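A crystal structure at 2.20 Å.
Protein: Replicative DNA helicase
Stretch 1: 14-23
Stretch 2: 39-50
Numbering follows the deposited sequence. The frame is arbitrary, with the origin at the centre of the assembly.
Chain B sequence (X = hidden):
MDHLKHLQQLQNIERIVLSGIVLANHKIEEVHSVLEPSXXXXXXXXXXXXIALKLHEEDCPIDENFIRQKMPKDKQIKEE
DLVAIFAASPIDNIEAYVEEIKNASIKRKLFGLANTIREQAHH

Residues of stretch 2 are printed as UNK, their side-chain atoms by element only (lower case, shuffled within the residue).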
# COMPACT_ATOMS: atom_id res chain seq x y z
N GLU B 14 14.72 -10.59 7.74
CA GLU B 14 14.31 -9.19 7.73
C GLU B 14 13.54 -8.85 6.47
O GLU B 14 12.62 -8.04 6.51
CB GLU B 14 15.53 -8.27 7.86
CG GLU B 14 16.32 -8.50 9.14
CD GLU B 14 17.42 -7.48 9.38
OE1 GLU B 14 18.00 -6.94 8.40
OE2 GLU B 14 17.71 -7.24 10.56
N ARG B 15 13.92 -9.46 5.36
CA ARG B 15 13.25 -9.22 4.10
C ARG B 15 11.87 -9.85 4.14
O ARG B 15 10.88 -9.21 3.77
CB ARG B 15 14.03 -9.85 2.93
CG ARG B 15 15.36 -9.19 2.63
CD ARG B 15 15.93 -9.65 1.29
NE ARG B 15 16.40 -11.03 1.31
CZ ARG B 15 17.68 -11.39 1.37
NH1 ARG B 15 18.64 -10.47 1.42
NH2 ARG B 15 18.01 -12.66 1.38
N ILE B 16 11.80 -11.10 4.58
CA ILE B 16 10.52 -11.79 4.64
C ILE B 16 9.53 -11.00 5.48
O ILE B 16 8.35 -10.98 5.20
CB ILE B 16 10.67 -13.21 5.21
CG1 ILE B 16 11.57 -14.05 4.29
CG2 ILE B 16 9.29 -13.84 5.36
CD1 ILE B 16 11.95 -15.42 4.86
N VAL B 17 10.03 -10.34 6.51
CA VAL B 17 9.20 -9.54 7.40
C VAL B 17 8.70 -8.29 6.68
O VAL B 17 7.53 -7.93 6.80
CB VAL B 17 9.97 -9.13 8.65
CG1 VAL B 17 9.13 -8.20 9.52
CG2 VAL B 17 10.35 -10.36 9.45
N LEU B 18 9.62 -7.65 5.94
CA LEU B 18 9.32 -6.42 5.20
C LEU B 18 8.42 -6.76 4.01
O LEU B 18 7.53 -5.98 3.65
CB LEU B 18 10.62 -5.76 4.70
CG LEU B 18 11.60 -5.11 5.69
CD1 LEU B 18 12.81 -4.58 4.93
CD2 LEU B 18 10.93 -3.97 6.43
N SER B 19 8.66 -7.92 3.41
CA SER B 19 7.86 -8.39 2.29
C SER B 19 6.46 -8.67 2.82
O SER B 19 5.48 -8.45 2.12
CB SER B 19 8.44 -9.67 1.70
OG SER B 19 7.50 -10.29 0.85
N GLY B 20 6.38 -9.15 4.06
CA GLY B 20 5.08 -9.43 4.66
C GLY B 20 4.27 -8.17 4.90
O GLY B 20 3.05 -8.15 4.73
N ILE B 21 4.96 -7.10 5.29
CA ILE B 21 4.33 -5.80 5.54
C ILE B 21 3.77 -5.22 4.24
O ILE B 21 2.75 -4.52 4.26
CB ILE B 21 5.35 -4.80 6.14
CG1 ILE B 21 5.73 -5.24 7.55
CG2 ILE B 21 4.79 -3.37 6.11
CD1 ILE B 21 6.69 -4.30 8.24
N VAL B 22 4.44 -5.52 3.13
CA VAL B 22 4.01 -5.05 1.82
C VAL B 22 2.73 -5.76 1.38
O VAL B 22 1.95 -5.22 0.60
CB VAL B 22 5.12 -5.28 0.77
CG1 VAL B 22 4.60 -4.99 -0.63
CG2 VAL B 22 6.32 -4.39 1.09
N LEU B 23 2.52 -6.97 1.90
CA LEU B 23 1.32 -7.76 1.60
C LEU B 23 0.15 -7.34 2.48
O LEU B 23 -1.02 -7.37 2.06
CB LEU B 23 1.62 -9.25 1.81
CG LEU B 23 0.40 -10.12 2.09
CD1 LEU B 23 -0.57 -10.06 0.91
CD2 LEU B 23 0.85 -11.55 2.35
N UNK B 39 16.94 -1.12 14.32
CA UNK B 39 17.04 -2.49 14.81
C UNK B 39 17.31 -3.51 13.73
O UNK B 39 17.41 -4.70 14.03
c UNK B 39 15.79 -2.91 15.57
o UNK B 39 16.66 -2.15 17.64
c UNK B 39 15.66 -2.23 16.90
o UNK B 39 14.54 -1.77 17.21
N UNK B 40 17.42 -3.06 12.48
CA UNK B 40 17.68 -3.98 11.37
C UNK B 40 19.17 -4.14 11.16
O UNK B 40 19.91 -3.18 11.23
c UNK B 40 17.02 -3.50 10.08
c UNK B 40 13.31 -3.12 10.75
c UNK B 40 15.01 -4.81 9.38
c UNK B 40 15.54 -3.72 10.04
c UNK B 40 13.63 -5.07 9.40
c UNK B 40 14.67 -2.87 10.73
c UNK B 40 12.79 -4.22 10.09
N UNK B 41 19.58 -5.38 10.90
CA UNK B 41 20.97 -5.76 10.69
C UNK B 41 21.52 -5.21 9.37
O UNK B 41 22.58 -4.59 9.33
c UNK B 41 22.32 -7.92 10.21
c UNK B 41 24.74 -8.18 10.17
o UNK B 41 25.71 -9.77 8.68
c UNK B 41 23.36 -9.55 8.76
c UNK B 41 21.06 -7.28 10.76
c UNK B 41 24.61 -9.17 9.21
c UNK B 41 22.24 -8.92 9.25
c UNK B 41 23.59 -7.56 10.67
N UNK B 42 20.80 -5.46 8.28
CA UNK B 42 21.20 -4.95 6.97
C UNK B 42 20.58 -3.55 6.91
O UNK B 42 19.37 -3.41 6.83
c UNK B 42 20.31 -5.26 3.43
c UNK B 42 20.64 -5.83 5.87
c UNK B 42 21.17 -5.49 4.51
c UNK B 42 23.05 -5.10 3.04
c UNK B 42 22.54 -5.40 4.29
o UNK B 42 22.70 -4.61 0.74
c UNK B 42 20.81 -4.96 2.18
c UNK B 42 22.18 -4.88 1.99
N UNK B 43 21.41 -2.50 6.95
CA UNK B 43 20.94 -1.10 6.91
C UNK B 43 19.88 -0.75 5.87
O UNK B 43 18.94 -0.02 6.17
c UNK B 43 22.88 -2.55 6.91
c UNK B 43 22.24 -0.32 6.70
c UNK B 43 23.25 -1.17 7.38
N UNK B 44 20.02 -1.25 4.64
CA UNK B 44 19.00 -0.92 3.62
C UNK B 44 17.59 -1.40 4.00
O UNK B 44 16.59 -0.85 3.51
c UNK B 44 21.20 -1.87 4.01
c UNK B 44 21.04 -1.47 2.56
c UNK B 44 19.54 -1.61 2.37
N UNK B 45 17.51 -2.42 4.84
CA UNK B 45 16.22 -2.95 5.28
C UNK B 45 15.62 -2.01 6.31
O UNK B 45 14.41 -1.84 6.38
n UNK B 45 17.20 -6.55 5.32
c UNK B 45 16.37 -4.34 5.89
o UNK B 45 16.55 -5.21 3.65
c UNK B 45 16.72 -5.41 4.85
N UNK B 46 16.48 -1.41 7.13
CA UNK B 46 16.01 -0.45 8.12
C UNK B 46 15.53 0.78 7.38
O UNK B 46 14.47 1.34 7.68
N UNK B 47 16.31 1.23 6.39
CA UNK B 47 15.94 2.40 5.61
C UNK B 47 14.56 2.17 4.99
O UNK B 47 13.71 3.08 4.95
c UNK B 47 16.99 2.66 4.51
c UNK B 47 18.17 4.22 2.94
c UNK B 47 16.81 3.87 3.57
c UNK B 47 16.26 5.06 4.34
N UNK B 48 14.34 0.94 4.51
CA UNK B 48 13.06 0.55 3.92
C UNK B 48 11.97 0.66 4.99
O UNK B 48 10.95 1.30 4.77
c UNK B 48 9.64 -2.17 1.22
c UNK B 48 9.70 -2.35 2.59
c UNK B 48 11.90 -1.32 2.65
c UNK B 48 10.71 -1.57 0.56
c UNK B 48 13.12 -0.90 3.42
c UNK B 48 11.83 -1.15 1.28
c UNK B 48 10.82 -1.93 3.30
N UNK B 49 12.20 0.04 6.15
CA UNK B 49 11.24 0.10 7.25
C UNK B 49 10.88 1.56 7.56
O UNK B 49 9.74 1.88 7.90
c UNK B 49 10.95 -0.30 10.85
c UNK B 49 9.98 -0.51 11.84
c UNK B 49 8.85 -1.26 11.54
c UNK B 49 11.82 -0.57 8.50
c UNK B 49 9.66 -1.59 9.30
c UNK B 49 10.80 -0.84 9.58
c UNK B 49 8.69 -1.81 10.27
N UNK B 50 11.87 2.43 7.43
CA UNK B 50 11.73 3.84 7.71
C UNK B 50 10.76 4.50 6.74
O UNK B 50 9.81 5.17 7.15
o UNK B 50 15.61 6.18 8.89
c UNK B 50 13.32 5.82 8.31
c UNK B 50 13.11 4.49 7.60
c UNK B 50 14.72 6.35 8.03
o UNK B 50 14.93 6.90 6.93

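Position 39 has two side-chain carbons, the second carrying two oxygens. This is a carboxylate on a short arm, and its end leads away from stretch 1. It is Asp39. Both carboxylate oxygens are hydrogen-bonded elsewhere in the structure.

Position 40 has one carbon and then a six-carbon ring with no oxygen. The ring lies near Glu14 and Leu18. It is Phe40. Its CD2 is 3.6 Å from Glu14 CD, and its CZ is 4.1 Å from Leu18 CD2.

Position 41 has one carbon and a six-carbon ring bearing one oxygen. The ring leads away from stretch 1, but the backbone N lies 2.7 Å from Glu14 OE2. It is Tyr41.

Position 42 also has one carbon and a six-carbon ring bearing one oxygen. Its backbone N is 3.2 Å from Glu14 OE1. It is Tyr42, at the N-cap position of the helix.

Position 43 has three carbons closing a ring onto the backbone N. It does not touch stretch 1. It is Pro43, the first residue of the helix.

Position 44 shows the same closed ring of three carbons, again without contact. It is Pro44. Neither proline has an amide hydrogen to donate, a lack that the first turn of a helix tolerates.

Position 45 has two carbons, the second carrying one oxygen and one nitrogen. The group faces Glu14. It is Asn45. Its ND2 donates a hydrogen bond to Glu14 OE1 at 3.2 Å.

Position 46 has no side-chain atoms. It is Gly46, and it makes no contact.

Position 47 has four carbons, forked at the second. It is Leu47, out of reach of stretch 1.

Position 48 has one carbon and a six-carbon ring. The ring meets Leu18 and Val22. It is Phe48. Its CD2 is 3.7 Å from Leu18 CD1, and Val22 CG2 sits at the ring edge.

Position 49 has the same bare ring, near Leu18 and Ile21. It is Phe49. Its CE1 is 3.8 Å from Ile21 CD1, which lies at the ring edge.

Position 50 has three carbons, the third carrying two oxygens. It is Glu50, exposed and out of reach.

The two helices run nearly parallel, at 18°. At one end, the buried Glu14 carboxylate accepts three hydrogen bonds, two from backbone amides just before the helix and one from Asn45. Farther along, Leu18 packs among Phe40, Phe48 and Phe49. Ile21 and Val22 extend this apolar contact.

Stretch 2 39-50: DFYYPPNGLFFE
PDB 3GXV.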